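PDB 1XDI: Rv3303c-lpdA from Mycobacterium tuberculosis, which is an FAD-dependent flavoprotein that probably reduces menadione and related quinones with NADH or NADPH. Local coordinates for residues Leu126-Ile131 with Glu142-Val147; Asp165-Leu170 with Val249-Ala254; Asp215-Tyr220 with Val238-Asn243; Val402-Arg407 with Glu459-Leu464. One frame throughout, in Å; residues are numbered along the deposited sequence.

Contact 1 (Leu126-Ile131 with Glu142-Val147); sequences LARHRI and EHEADV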
loop_
_atom_site.group_PDB
_atom_site.type_symbol
_atom_site.label_atom_id
_atom_site.label_comp_id
_atom_site.label_asym_id
_atom_site.label_seq_id
_atom_site.Cartn_x
_atom_site.Cartn_y
_atom_site.Cartn_z
ATOM N N LEU A 126 20.831 13.699 35.394
ATOM C CA LEU A 126 21.817 13.854 34.350
ATOM C C LEU A 126 21.481 13.230 33.028
ATOM O O LEU A 126 20.692 12.315 32.942
ATOM C CB LEU A 126 23.133 13.301 34.803
ATOM C CG LEU A 126 23.482 13.959 36.114
ATOM C CD1 LEU A 126 23.853 12.874 37.142
ATOM C CD2 LEU A 126 24.580 14.991 35.857
ATOM N N ALA A 127 22.109 13.752 31.986
ATOM C CA ALA A 127 21.925 13.249 30.640
ATOM C C ALA A 127 22.661 11.909 30.578
ATOM O O ALA A 127 22.039 10.871 30.438
ATOM C CB ALA A 127 22.514 14.230 29.631
ATOM N N ARG A 128 23.985 11.940 30.716
ATOM C CA ARG A 128 24.792 10.737 30.668
ATOM C C ARG A 128 24.743 10.004 32.001
ATOM O O ARG A 128 24.894 10.606 33.056
ATOM C CB ARG A 128 26.236 11.110 30.284
ATOM C CG ARG A 128 27.293 10.089 30.722
ATOM C CD ARG A 128 28.713 10.402 30.243
ATOM N NE ARG A 128 28.946 9.911 28.892
ATOM C CZ ARG A 128 30.152 9.622 28.404
ATOM N NH1 ARG A 128 31.227 9.779 29.179
ATOM N NH2 ARG A 128 30.290 9.180 27.149
ATOM N N HIS A 129 24.547 8.692 31.950
ATOM C CA HIS A 129 24.442 7.876 33.149
ATOM C C HIS A 129 25.673 7.093 33.485
ATOM O O HIS A 129 26.649 7.078 32.734
ATOM C CB HIS A 129 23.288 6.939 32.986
ATOM C CG HIS A 129 22.021 7.648 32.660
ATOM N ND1 HIS A 129 21.439 8.547 33.525
ATOM C CD2 HIS A 129 21.214 7.591 31.574
ATOM C CE1 HIS A 129 20.325 9.005 32.994
ATOM N NE2 HIS A 129 20.164 8.440 31.814
ATOM N N ARG A 130 25.625 6.437 34.633
ATOM C CA ARG A 130 26.735 5.653 35.095
ATOM C C ARG A 130 26.243 4.319 35.658
ATOM O O ARG A 130 25.366 4.259 36.530
ATOM C CB ARG A 130 27.494 6.451 36.150
ATOM C CG ARG A 130 28.988 6.344 36.000
ATOM C CD ARG A 130 29.789 7.024 37.096
ATOM N NE ARG A 130 31.001 6.220 37.213
ATOM C CZ ARG A 130 32.197 6.579 36.748
ATOM N NH1 ARG A 130 32.351 7.773 36.158
ATOM N NH2 ARG A 130 33.218 5.707 36.782
ATOM N N ILE A 131 26.822 3.236 35.153
ATOM C CA ILE A 131 26.444 1.891 35.565
ATOM C C ILE A 131 27.596 1.114 36.159
ATOM O O ILE A 131 28.737 1.329 35.771
ATOM C CB ILE A 131 25.881 1.154 34.394
ATOM C CG1 ILE A 131 24.543 1.817 34.041
ATOM C CG2 ILE A 131 25.804 -0.329 34.701
ATOM C CD1 ILE A 131 24.077 1.537 32.637
ATOM N N GLU A 142 33.094 0.142 36.432
ATOM C CA GLU A 142 32.075 1.196 36.311
ATOM C C GLU A 142 32.008 1.583 34.834
ATOM O O GLU A 142 33.005 1.500 34.142
ATOM C CB GLU A 142 32.418 2.401 37.222
ATOM C CG GLU A 142 31.786 2.261 38.608
ATOM C CD GLU A 142 32.310 3.204 39.720
ATOM O OE1 GLU A 142 32.449 4.441 39.520
ATOM O OE2 GLU A 142 32.546 2.672 40.837
ATOM N N HIS A 143 30.832 1.965 34.333
ATOM C CA HIS A 143 30.656 2.306 32.907
ATOM C C HIS A 143 29.759 3.537 32.609
ATOM O O HIS A 143 28.682 3.687 33.187
ATOM C CB HIS A 143 30.077 1.071 32.179
ATOM C CG HIS A 143 30.917 -0.164 32.298
ATOM N ND1 HIS A 143 31.564 -0.727 31.216
ATOM C CD2 HIS A 143 31.193 -0.961 33.361
ATOM C CE1 HIS A 143 32.197 -1.819 31.608
ATOM N NE2 HIS A 143 31.991 -1.983 32.904
ATOM N N GLU A 144 30.195 4.437 31.715
ATOM C CA GLU A 144 29.414 5.626 31.361
ATOM C C GLU A 144 28.385 5.218 30.325
ATOM O O GLU A 144 28.686 4.379 29.486
ATOM C CB GLU A 144 30.294 6.716 30.809
ATOM C CG GLU A 144 31.271 7.364 31.837
ATOM C CD GLU A 144 30.523 8.025 33.035
ATOM O OE1 GLU A 144 29.680 8.938 32.804
ATOM O OE2 GLU A 144 30.797 7.601 34.185
ATOM N N ALA A 145 27.204 5.843 30.379
ATOM C CA ALA A 145 26.151 5.492 29.435
ATOM C C ALA A 145 25.290 6.628 28.910
ATOM O O ALA A 145 24.561 7.292 29.627
ATOM C CB ALA A 145 25.232 4.410 30.075
ATOM N N ASP A 146 25.438 6.823 27.618
ATOM C CA ASP A 146 24.644 7.818 27.003
ATOM C C ASP A 146 23.204 7.282 26.946
ATOM O O ASP A 146 22.299 7.973 27.341
ATOM C CB ASP A 146 25.287 8.194 25.646
ATOM C CG ASP A 146 26.638 8.895 25.806
ATOM O OD1 ASP A 146 26.693 9.929 26.524
ATOM O OD2 ASP A 146 27.597 8.365 25.197
ATOM N N VAL A 147 23.038 6.029 26.541
ATOM C CA VAL A 147 21.749 5.371 26.423
ATOM C C VAL A 147 21.758 4.173 27.366
ATOM O O VAL A 147 22.761 3.414 27.420
ATOM C CB VAL A 147 21.580 4.889 24.995
ATOM C CG1 VAL A 147 20.236 4.281 24.804
ATOM C CG2 VAL A 147 21.816 6.038 24.023
HETATM O O HOH W 1 27.357 10.520 34.465
#
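Two arginines, Arg128 and Arg130, reach from one arm of a hairpin toward three acids of the other, Glu142, Glu144 and Asp146, so that acids and bases line this side of the contact. The Arg128 chain bends at chi3 (-84°), which turns NE toward Asp146. Its guanidinium lies with one face over Glu144 CB and presents an edge to Asp146: NE donates to OD1 at 3.3 Å in a salt bridge, near the guanidinium plane but from above that of the carboxylate. Glu144 OE1 is merely nearby, 4.0 Å from Arg128 NH1, and is tied to the carbonyl of Arg128 by a water. On the Arg130 guanidinium, Glu144 OE2 sits over one face, its position uncertain, while Glu142 OE1 approaches obliquely, NH2 to OE1 3.1 Å, in a salt bridge whose hydrogen bonds are weak. Arg130, Glu142 and Glu144 thus form a network.

Beneath this, antiparallel backbone bonds join His129 with Ala145 and Ile131 with His143. The opposite face is apolar where Ile131 CD1 meets Ala145 CB at 4.0 Å. The polar end of His129 goes elsewhere, to Asp121 and the carbonyl of Thr310, and Asp146 OD2 accepts from the backbone of Arg4. Strand 116-119 flanks the hairpin on its 129-134 side, and Ile131 and Ala145 pack on Val6 of strand 3-8, in the parallel sheet of the FAD domain.

Contact 2 (Asp165-Leu170 with Val249-Ala254); sequences DGERIL and VTRTGA
Arg168 and Arg251 both run extended from CG to NE, and that brings two like-charged groups together. In Arg168 CG stands beside the backbone N (chi1 -64°); the two chains cross at about a right angle, with guanidinium planes 34° apart. Arg251 NH2 lies 3.3 Å above the Arg168 plane, toward its rim, and Ala254 O faces the other side. The closeness is probably eased by Glu167 and Asp165, which both bridge Arg251, and by the carbonyls around Arg168. Glu167 OE1 meets Arg251 NH2 at 2.6 Å near the edge of the guanidinium, with the carboxylate steeply turned to it. Asp165 OD2 comes to Arg251 NE at 3.1 Å from well outside the plane, so this bridge rests on charge alone.

The other oxygen of Asp165 serves its own loop: OD1 accepts from the backbone N of Arg168 at 2.8 Å and of Ile169 at 2.7 Å, with a weaker bond from Glu167, an Asx motif that fixes the carboxylate. Arg168 NH1 ends near the carbonyls of Thr252 and Gly253, 2.7 Å from Thr252 O. Ile169 CD1 and Val249 CG1 slide past each other, modelled too closely for their distance to be trusted. The contact joins the loop leading into strand 169-171, and Ile169 at its start, to the first strand of an antiparallel three-stranded meander, an addition familiar from the Rossmann-type NAD(P)-binding domain of this reductase family.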
loop_
_atom_site.group_PDB
_atom_site.type_symbol
_atom_site.label_atom_id
_atom_site.label_comp_id
_atom_site.label_asym_id
_atom_site.label_seq_id
_atom_site.Cartn_x
_atom_site.Cartn_y
_atom_site.Cartn_z
ATOM N N ASP A 165 11.473 -27.140 45.797
ATOM C CA ASP A 165 12.565 -27.736 46.532
ATOM C C ASP A 165 13.493 -28.475 45.641
ATOM O O ASP A 165 14.410 -29.123 46.107
ATOM C CB ASP A 165 12.014 -28.675 47.611
ATOM C CG ASP A 165 11.314 -29.912 47.044
ATOM O OD1 ASP A 165 11.158 -30.057 45.799
ATOM O OD2 ASP A 165 10.910 -30.748 47.870
ATOM N N GLY A 166 13.253 -28.392 44.347
ATOM C CA GLY A 166 14.098 -29.105 43.433
ATOM C C GLY A 166 13.742 -30.567 43.286
ATOM O O GLY A 166 13.937 -31.126 42.224
ATOM N N GLU A 167 13.208 -31.224 44.303
ATOM C CA GLU A 167 12.946 -32.646 44.131
ATOM C C GLU A 167 11.512 -33.019 43.816
ATOM O O GLU A 167 11.245 -33.731 42.850
ATOM C CB GLU A 167 13.339 -33.442 45.384
ATOM C CG GLU A 167 14.746 -33.250 45.974
ATOM C CD GLU A 167 14.828 -33.798 47.415
ATOM O OE1 GLU A 167 14.323 -34.950 47.597
ATOM O OE2 GLU A 167 15.380 -33.088 48.328
ATOM N N ARG A 168 10.603 -32.538 44.664
ATOM C CA ARG A 168 9.182 -32.843 44.591
ATOM C C ARG A 168 8.275 -31.638 44.353
ATOM O O ARG A 168 7.229 -31.774 43.698
ATOM C CB ARG A 168 8.779 -33.548 45.882
ATOM C CG ARG A 168 9.442 -34.888 46.095
ATOM C CD ARG A 168 8.874 -35.515 47.342
ATOM N NE ARG A 168 9.646 -36.668 47.779
ATOM C CZ ARG A 168 9.648 -37.146 49.021
ATOM N NH1 ARG A 168 8.917 -36.586 49.995
ATOM N NH2 ARG A 168 10.416 -38.197 49.282
ATOM N N ILE A 169 8.665 -30.487 44.914
ATOM C CA ILE A 169 7.943 -29.222 44.739
ATOM C C ILE A 169 8.803 -28.594 43.630
ATOM O O ILE A 169 9.970 -28.239 43.898
ATOM C CB ILE A 169 8.006 -28.301 46.007
ATOM C CG1 ILE A 169 7.583 -29.035 47.268
ATOM C CG2 ILE A 169 7.073 -27.127 45.803
ATOM C CD1 ILE A 169 6.237 -29.519 47.165
ATOM N N LEU A 170 8.269 -28.470 42.405
ATOM C CA LEU A 170 9.071 -27.940 41.274
ATOM C C LEU A 170 8.599 -26.706 40.562
ATOM O O LEU A 170 7.412 -26.533 40.389
ATOM C CB LEU A 170 9.182 -28.981 40.185
ATOM C CG LEU A 170 9.531 -30.402 40.593
ATOM C CD1 LEU A 170 9.611 -31.259 39.350
ATOM C CD2 LEU A 170 10.879 -30.411 41.293
ATOM N N VAL A 249 1.511 -26.494 49.505
ATOM C CA VAL A 249 2.002 -27.749 48.924
ATOM C C VAL A 249 3.058 -28.318 49.860
ATOM O O VAL A 249 4.193 -27.839 49.918
ATOM C CB VAL A 249 2.631 -27.588 47.520
ATOM C CG1 VAL A 249 3.303 -28.849 47.146
ATOM C CG2 VAL A 249 1.591 -27.282 46.501
ATOM N N THR A 250 2.658 -29.349 50.596
ATOM C CA THR A 250 3.491 -30.036 51.590
ATOM C C THR A 250 4.153 -31.248 50.994
ATOM O O THR A 250 3.681 -31.815 50.011
ATOM C CB THR A 250 2.632 -30.584 52.728
ATOM O OG1 THR A 250 1.753 -29.562 53.195
ATOM C CG2 THR A 250 3.491 -31.083 53.860
ATOM N N ARG A 251 5.216 -31.681 51.647
ATOM C CA ARG A 251 5.927 -32.867 51.217
ATOM C C ARG A 251 5.558 -34.082 52.061
ATOM O O ARG A 251 5.721 -34.094 53.265
ATOM C CB ARG A 251 7.405 -32.617 51.302
ATOM C CG ARG A 251 8.118 -33.282 50.206
ATOM C CD ARG A 251 9.408 -32.591 49.962
ATOM N NE ARG A 251 10.293 -33.444 49.186
ATOM C CZ ARG A 251 11.387 -34.003 49.672
ATOM N NH1 ARG A 251 11.744 -33.802 50.939
ATOM N NH2 ARG A 251 12.126 -34.754 48.879
ATOM N N THR A 252 5.032 -35.111 51.426
ATOM C CA THR A 252 4.643 -36.286 52.184
ATOM C C THR A 252 5.706 -37.337 52.100
ATOM O O THR A 252 6.822 -37.097 51.647
ATOM C CB THR A 252 3.348 -36.906 51.656
ATOM O OG1 THR A 252 3.621 -37.687 50.482
ATOM C CG2 THR A 252 2.389 -35.839 51.310
ATOM N N GLY A 253 5.322 -38.519 52.537
ATOM C CA GLY A 253 6.217 -39.645 52.526
ATOM C C GLY A 253 7.072 -39.664 51.291
ATOM O O GLY A 253 8.191 -39.156 51.290
ATOM N N ALA A 254 6.550 -40.234 50.218
ATOM C CA ALA A 254 7.355 -40.293 49.018
ATOM C C ALA A 254 6.822 -39.355 47.952
ATOM O O ALA A 254 7.461 -39.132 46.924
ATOM C CB ALA A 254 7.385 -41.708 48.514
#

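Contact 3 (Asp215-Tyr220 with Val238-Asn243); sequences DHVLPY and VRLFKN
Asp215 and Lys242 form the polar half of the contact, Val217 and Leu240 the apolar half. The Lys242 chain starts beside its own backbone N, then bends at chi2 (139°) and again at chi4 (-100°), and the chain passes the carbonyl of Asp215: CG is 3.4 Å from Asp215 O and NZ comes round to 4.2 Å from Asp215 OD1. That separation is beyond a salt bridge, though opposite charges so near should still attract. Asn243 lies alongside Asp215, both side chains pointing the same way with their end planes 31° apart. On the inner side, Val217 CG2 meets Leu240 CD1 at 4.2 Å and, more loosely, Val238 CG1 at 4.5 Å.

A second shell holds these pieces. Val217 also packs on Val210 of strand 208-211 and Phe233 of helix 223-235, and Val238 touches Val210 too, so the two segments share a hydrophobic neighbour. Strand 239-241 is kept in place by backbone bonds of Arg239 and Phe241 to strand 208-211 and just beyond it, and Asn243 is bonded by its backbone to Gln214, next to the loop. The loop 215-220 leads from strand 208-211 into helix 223-235, and strand 239-241 returns as the outermost strand of the parallel sheet. The contact therefore closes a beta-alpha-beta crossover of a Rossmann-type fold, consistent with an NAD(P)-binding domain.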
loop_
_atom_site.group_PDB
_atom_site.type_symbol
_atom_site.label_atom_id
_atom_site.label_comp_id
_atom_site.label_asym_id
_atom_site.label_seq_id
_atom_site.Cartn_x
_atom_site.Cartn_y
_atom_site.Cartn_z
ATOM N N ASP A 215 -11.783 -21.894 34.623
ATOM C CA ASP A 215 -12.639 -22.917 34.056
ATOM C C ASP A 215 -11.931 -24.042 33.317
ATOM O O ASP A 215 -12.421 -25.157 33.229
ATOM C CB ASP A 215 -13.522 -22.247 33.038
ATOM C CG ASP A 215 -14.910 -22.247 33.444
ATOM O OD1 ASP A 215 -15.139 -22.664 34.588
ATOM O OD2 ASP A 215 -15.769 -21.845 32.647
ATOM N N HIS A 216 -10.800 -23.708 32.714
ATOM C CA HIS A 216 -10.039 -24.652 31.896
ATOM C C HIS A 216 -8.591 -24.764 32.307
ATOM O O HIS A 216 -8.035 -23.878 32.956
ATOM C CB HIS A 216 -10.020 -24.193 30.426
ATOM C CG HIS A 216 -11.374 -23.991 29.803
ATOM N ND1 HIS A 216 -12.341 -23.153 30.333
ATOM C CD2 HIS A 216 -11.884 -24.468 28.639
ATOM C CE1 HIS A 216 -13.384 -23.126 29.519
ATOM N NE2 HIS A 216 -13.131 -23.914 28.484
ATOM N N VAL A 217 -7.977 -25.855 31.878
ATOM C CA VAL A 217 -6.559 -26.059 32.124
ATOM C C VAL A 217 -5.888 -24.919 31.392
ATOM O O VAL A 217 -5.011 -24.256 31.926
ATOM C CB VAL A 217 -6.040 -27.316 31.459
ATOM C CG1 VAL A 217 -4.509 -27.326 31.539
ATOM C CG2 VAL A 217 -6.640 -28.547 32.101
ATOM N N LEU A 218 -6.319 -24.703 30.148
ATOM C CA LEU A 218 -5.795 -23.641 29.291
ATOM C C LEU A 218 -6.910 -22.668 28.982
ATOM O O LEU A 218 -7.637 -22.854 28.013
ATOM C CB LEU A 218 -5.304 -24.232 27.968
ATOM C CG LEU A 218 -4.470 -23.478 26.931
ATOM C CD1 LEU A 218 -5.044 -23.727 25.557
ATOM C CD2 LEU A 218 -4.420 -22.021 27.253
ATOM N N PRO A 219 -7.099 -21.644 29.816
ATOM C CA PRO A 219 -8.176 -20.732 29.458
ATOM C C PRO A 219 -7.599 -20.062 28.248
ATOM O O PRO A 219 -6.399 -19.852 28.195
ATOM C CB PRO A 219 -8.252 -19.801 30.661
ATOM C CG PRO A 219 -6.880 -19.719 31.094
ATOM C CD PRO A 219 -6.353 -21.141 30.976
ATOM N N TYR A 220 -8.430 -19.738 27.271
ATOM C CA TYR A 220 -7.933 -19.128 26.055
ATOM C C TYR A 220 -8.940 -18.192 25.405
ATOM O O TYR A 220 -10.108 -18.467 25.377
ATOM C CB TYR A 220 -7.488 -20.235 25.090
ATOM C CG TYR A 220 -6.649 -19.705 23.947
ATOM C CD1 TYR A 220 -5.375 -19.148 24.183
ATOM C CD2 TYR A 220 -7.196 -19.598 22.660
ATOM C CE1 TYR A 220 -4.697 -18.486 23.185
ATOM C CE2 TYR A 220 -6.521 -18.937 21.644
ATOM C CZ TYR A 220 -5.281 -18.374 21.908
ATOM O OH TYR A 220 -4.692 -17.655 20.906
ATOM N N VAL A 238 -6.615 -36.132 31.228
ATOM C CA VAL A 238 -6.116 -35.166 32.190
ATOM C C VAL A 238 -7.253 -34.896 33.189
ATOM O O VAL A 238 -8.430 -34.750 32.815
ATOM C CB VAL A 238 -5.703 -33.869 31.485
ATOM C CG1 VAL A 238 -5.328 -32.822 32.522
ATOM C CG2 VAL A 238 -4.548 -34.172 30.465
ATOM N N ARG A 239 -6.886 -34.867 34.467
ATOM C CA ARG A 239 -7.792 -34.671 35.596
ATOM C C ARG A 239 -7.724 -33.202 36.012
ATOM O O ARG A 239 -6.624 -32.675 36.139
ATOM C CB ARG A 239 -7.273 -35.522 36.786
ATOM C CG ARG A 239 -8.067 -36.746 37.276
ATOM C CD ARG A 239 -7.235 -37.571 38.272
ATOM N NE ARG A 239 -6.717 -38.855 37.748
ATOM C CZ ARG A 239 -5.448 -39.258 37.869
ATOM N NH1 ARG A 239 -4.565 -38.487 38.467
ATOM N NH2 ARG A 239 -5.059 -40.454 37.453
ATOM N N LEU A 240 -8.851 -32.529 36.244
ATOM C CA LEU A 240 -8.726 -31.149 36.738
ATOM C C LEU A 240 -9.751 -30.765 37.804
ATOM O O LEU A 240 -10.879 -31.218 37.762
ATOM C CB LEU A 240 -8.804 -30.100 35.605
ATOM C CG LEU A 240 -10.205 -29.782 35.084
ATOM C CD1 LEU A 240 -10.291 -28.622 34.193
ATOM C CD2 LEU A 240 -10.678 -31.010 34.357
ATOM N N PHE A 241 -9.324 -29.953 38.776
ATOM C CA PHE A 241 -10.227 -29.399 39.787
ATOM C C PHE A 241 -10.371 -27.959 39.265
ATOM O O PHE A 241 -9.398 -27.183 39.330
ATOM C CB PHE A 241 -9.594 -29.295 41.199
ATOM C CG PHE A 241 -9.307 -30.613 41.871
ATOM C CD1 PHE A 241 -10.332 -31.437 42.300
ATOM C CD2 PHE A 241 -7.980 -31.005 42.111
ATOM C CE1 PHE A 241 -10.044 -32.618 42.956
ATOM C CE2 PHE A 241 -7.679 -32.183 42.762
ATOM C CZ PHE A 241 -8.707 -32.993 43.192
ATOM N N LYS A 242 -11.547 -27.591 38.749
ATOM C CA LYS A 242 -11.755 -26.212 38.257
ATOM C C LYS A 242 -11.894 -25.280 39.431
ATOM O O LYS A 242 -12.305 -25.707 40.489
ATOM C CB LYS A 242 -13.054 -26.056 37.444
ATOM C CG LYS A 242 -13.120 -26.793 36.106
ATOM C CD LYS A 242 -14.502 -27.394 35.936
ATOM C CE LYS A 242 -14.752 -27.851 34.535
ATOM N NZ LYS A 242 -15.560 -26.777 33.895
ATOM N N ASN A 243 -11.573 -24.010 39.216
ATOM C CA ASN A 243 -11.708 -22.941 40.202
ATOM C C ASN A 243 -11.183 -23.200 41.582
ATOM O O ASN A 243 -11.870 -22.989 42.572
ATOM C CB ASN A 243 -13.169 -22.525 40.307
ATOM C CG ASN A 243 -13.764 -22.164 38.964
ATOM O OD1 ASN A 243 -13.147 -21.448 38.159
ATOM N ND2 ASN A 243 -14.971 -22.652 38.710
#

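Contact 4 (Val402-Arg407 with Glu459-Leu464); sequences VKIFCR and EAARRL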
loop_
_atom_site.group_PDB
_atom_site.type_symbol
_atom_site.label_atom_id
_atom_site.label_comp_id
_atom_site.label_asym_id
_atom_site.label_seq_id
_atom_site.Cartn_x
_atom_site.Cartn_y
_atom_site.Cartn_z
ATOM N N VAL A 402 -8.678 -22.667 10.380
ATOM C CA VAL A 402 -8.154 -21.329 10.168
ATOM C C VAL A 402 -9.275 -20.348 10.252
ATOM O O VAL A 402 -10.279 -20.525 9.591
ATOM C CB VAL A 402 -7.539 -21.170 8.804
ATOM C CG1 VAL A 402 -7.154 -19.707 8.568
ATOM C CG2 VAL A 402 -6.361 -22.089 8.715
ATOM N N LYS A 403 -9.089 -19.327 11.088
ATOM C CA LYS A 403 -10.027 -18.195 11.276
ATOM C C LYS A 403 -9.378 -16.894 10.787
ATOM O O LYS A 403 -8.315 -16.533 11.228
ATOM C CB LYS A 403 -10.396 -17.964 12.767
ATOM C CG LYS A 403 -11.634 -18.712 13.318
ATOM C CD LYS A 403 -12.035 -18.173 14.725
ATOM C CE LYS A 403 -13.087 -19.079 15.415
ATOM N NZ LYS A 403 -13.440 -18.718 16.852
ATOM N N ILE A 404 -10.019 -16.181 9.892
ATOM C CA ILE A 404 -9.478 -14.911 9.439
ATOM C C ILE A 404 -10.547 -13.824 9.682
ATOM O O ILE A 404 -11.727 -14.076 9.442
ATOM C CB ILE A 404 -9.085 -15.041 7.949
ATOM C CG1 ILE A 404 -7.585 -15.338 7.858
ATOM C CG2 ILE A 404 -9.456 -13.802 7.176
ATOM C CD1 ILE A 404 -7.179 -15.832 6.457
ATOM N N PHE A 405 -10.153 -12.654 10.189
ATOM C CA PHE A 405 -11.119 -11.562 10.458
ATOM C C PHE A 405 -10.830 -10.330 9.631
ATOM O O PHE A 405 -9.676 -9.950 9.506
ATOM C CB PHE A 405 -11.097 -11.074 11.911
ATOM C CG PHE A 405 -11.227 -12.139 12.909
ATOM C CD1 PHE A 405 -12.160 -13.164 12.736
ATOM C CD2 PHE A 405 -10.376 -12.159 14.000
ATOM C CE1 PHE A 405 -12.242 -14.228 13.648
ATOM C CE2 PHE A 405 -10.428 -13.195 14.927
ATOM C CZ PHE A 405 -11.364 -14.241 14.753
ATOM N N CYS A 406 -11.846 -9.666 9.105
ATOM C CA CYS A 406 -11.545 -8.498 8.317
ATOM C C CYS A 406 -12.489 -7.339 8.381
ATOM O O CYS A 406 -13.678 -7.478 8.624
ATOM C CB CYS A 406 -11.318 -8.859 6.841
ATOM S SG CYS A 406 -12.810 -9.179 5.880
ATOM N N ARG A 407 -11.918 -6.169 8.148
ATOM C CA ARG A 407 -12.676 -4.953 8.127
ATOM C C ARG A 407 -13.912 -5.131 7.183
ATOM O O ARG A 407 -13.816 -5.745 6.116
ATOM C CB ARG A 407 -11.765 -3.862 7.638
ATOM C CG ARG A 407 -12.072 -2.537 8.256
ATOM C CD ARG A 407 -11.730 -2.545 9.725
ATOM N NE ARG A 407 -10.302 -2.378 9.927
ATOM C CZ ARG A 407 -9.765 -2.142 11.120
ATOM N NH1 ARG A 407 -10.551 -2.048 12.197
ATOM N NH2 ARG A 407 -8.443 -2.002 11.244
ATOM N N GLU A 459 -7.633 -19.284 0.964
ATOM C CA GLU A 459 -9.050 -19.533 0.662
ATOM C C GLU A 459 -9.812 -18.759 1.705
ATOM O O GLU A 459 -10.753 -18.030 1.395
ATOM C CB GLU A 459 -9.440 -21.003 0.776
ATOM C CG GLU A 459 -9.814 -21.644 -0.526
ATOM C CD GLU A 459 -11.180 -21.231 -1.037
ATOM O OE1 GLU A 459 -11.327 -20.120 -1.518
ATOM O OE2 GLU A 459 -12.145 -22.005 -0.986
ATOM N N ALA A 460 -9.388 -18.890 2.954
ATOM C CA ALA A 460 -10.060 -18.184 4.040
ATOM C C ALA A 460 -10.283 -16.723 3.578
ATOM O O ALA A 460 -11.415 -16.272 3.459
ATOM C CB ALA A 460 -9.219 -18.273 5.320
ATOM N N ALA A 461 -9.233 -15.981 3.262
ATOM C CA ALA A 461 -9.475 -14.628 2.831
ATOM C C ALA A 461 -10.249 -14.652 1.517
ATOM O O ALA A 461 -11.125 -13.846 1.321
ATOM C CB ALA A 461 -8.177 -13.866 2.677
ATOM N N ARG A 462 -9.985 -15.577 0.609
ATOM C CA ARG A 462 -10.759 -15.521 -0.644
ATOM C C ARG A 462 -12.273 -15.440 -0.397
ATOM O O ARG A 462 -12.987 -14.678 -1.033
ATOM C CB ARG A 462 -10.452 -16.720 -1.548
ATOM C CG ARG A 462 -10.985 -16.592 -2.909
ATOM C CD ARG A 462 -10.429 -17.670 -3.826
ATOM N NE ARG A 462 -8.986 -17.552 -4.015
ATOM C CZ ARG A 462 -8.108 -18.452 -3.582
ATOM N NH1 ARG A 462 -8.539 -19.556 -2.940
ATOM N NH2 ARG A 462 -6.808 -18.240 -3.753
ATOM N N ARG A 463 -12.759 -16.214 0.560
ATOM C CA ARG A 463 -14.182 -16.226 0.830
ATOM C C ARG A 463 -14.636 -14.950 1.520
ATOM O O ARG A 463 -15.809 -14.589 1.433
ATOM C CB ARG A 463 -14.564 -17.483 1.629
ATOM C CG ARG A 463 -14.140 -18.762 0.914
ATOM C CD ARG A 463 -14.731 -20.111 1.465
ATOM N NE ARG A 463 -14.011 -21.303 0.946
ATOM C CZ ARG A 463 -14.305 -22.552 1.292
ATOM N NH1 ARG A 463 -15.307 -22.742 2.139
ATOM N NH2 ARG A 463 -13.585 -23.596 0.867
ATOM N N LEU A 464 -13.725 -14.258 2.195
ATOM C CA LEU A 464 -14.112 -13.009 2.845
ATOM C C LEU A 464 -14.289 -11.896 1.836
ATOM O O LEU A 464 -14.854 -10.885 2.158
ATOM C CB LEU A 464 -13.075 -12.568 3.857
ATOM C CG LEU A 464 -13.200 -13.179 5.217
ATOM C CD1 LEU A 464 -12.166 -12.587 6.206
ATOM C CD2 LEU A 464 -14.626 -12.877 5.668
#
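Leu464, Ile404 and Ala460 carry most of this buried contact, in which strand 402-407 runs at 38° to helix 459-464 with axes 8.4 Å apart. Leu464 points its CD1 between two side chains of the strand: Cys406 SG, at 3.5 Å, and Ile404 CG2, drawn too close for its distance to be relied on. The other branch of Ile404 ends at the start of the helical segment, CD1 lying 3.4 Å from Ala460 CB and near the backbone of Ala461. The small methyl of Ala460 lets the chains come near here, and Val402 CG1 flanks it at 4.1 Å.

Away from the strand, Glu459 OE2 is gripped by both NE and NH2 of Arg463, while OE1 takes Arg462 NH1, on the side where a third subunit packs. Phe405 and Lys403 start toward the other face of the sheet, Lys403 bridging to Asp222 and Asp224. A helix laid on an antiparallel sheet in this way is part of the alpha/beta dimerisation domain of this family.

How the contacts relate
Along the chain the order is contact 1, then contact 2 with contact 3 nested in the loop it closes, then contact 4. Contacts 2 and 3 reach the same parallel sheet, at its two outermost strands, 169-171 and 239-241, with centres about 23 Å apart and nearest atoms about 11 Å apart. Contact 1 lies about 46 Å from contact 2 and 48 Å from contact 3, centre to centre, in the FAD-binding part. Contact 4 belongs to the dimerisation domain; its nearest atoms are about 8 Å from contact 3. No two contacts touch; they sample the FAD-binding, NAD(P)-binding (contacts 2 and 3) and dimerisation parts of the subunit.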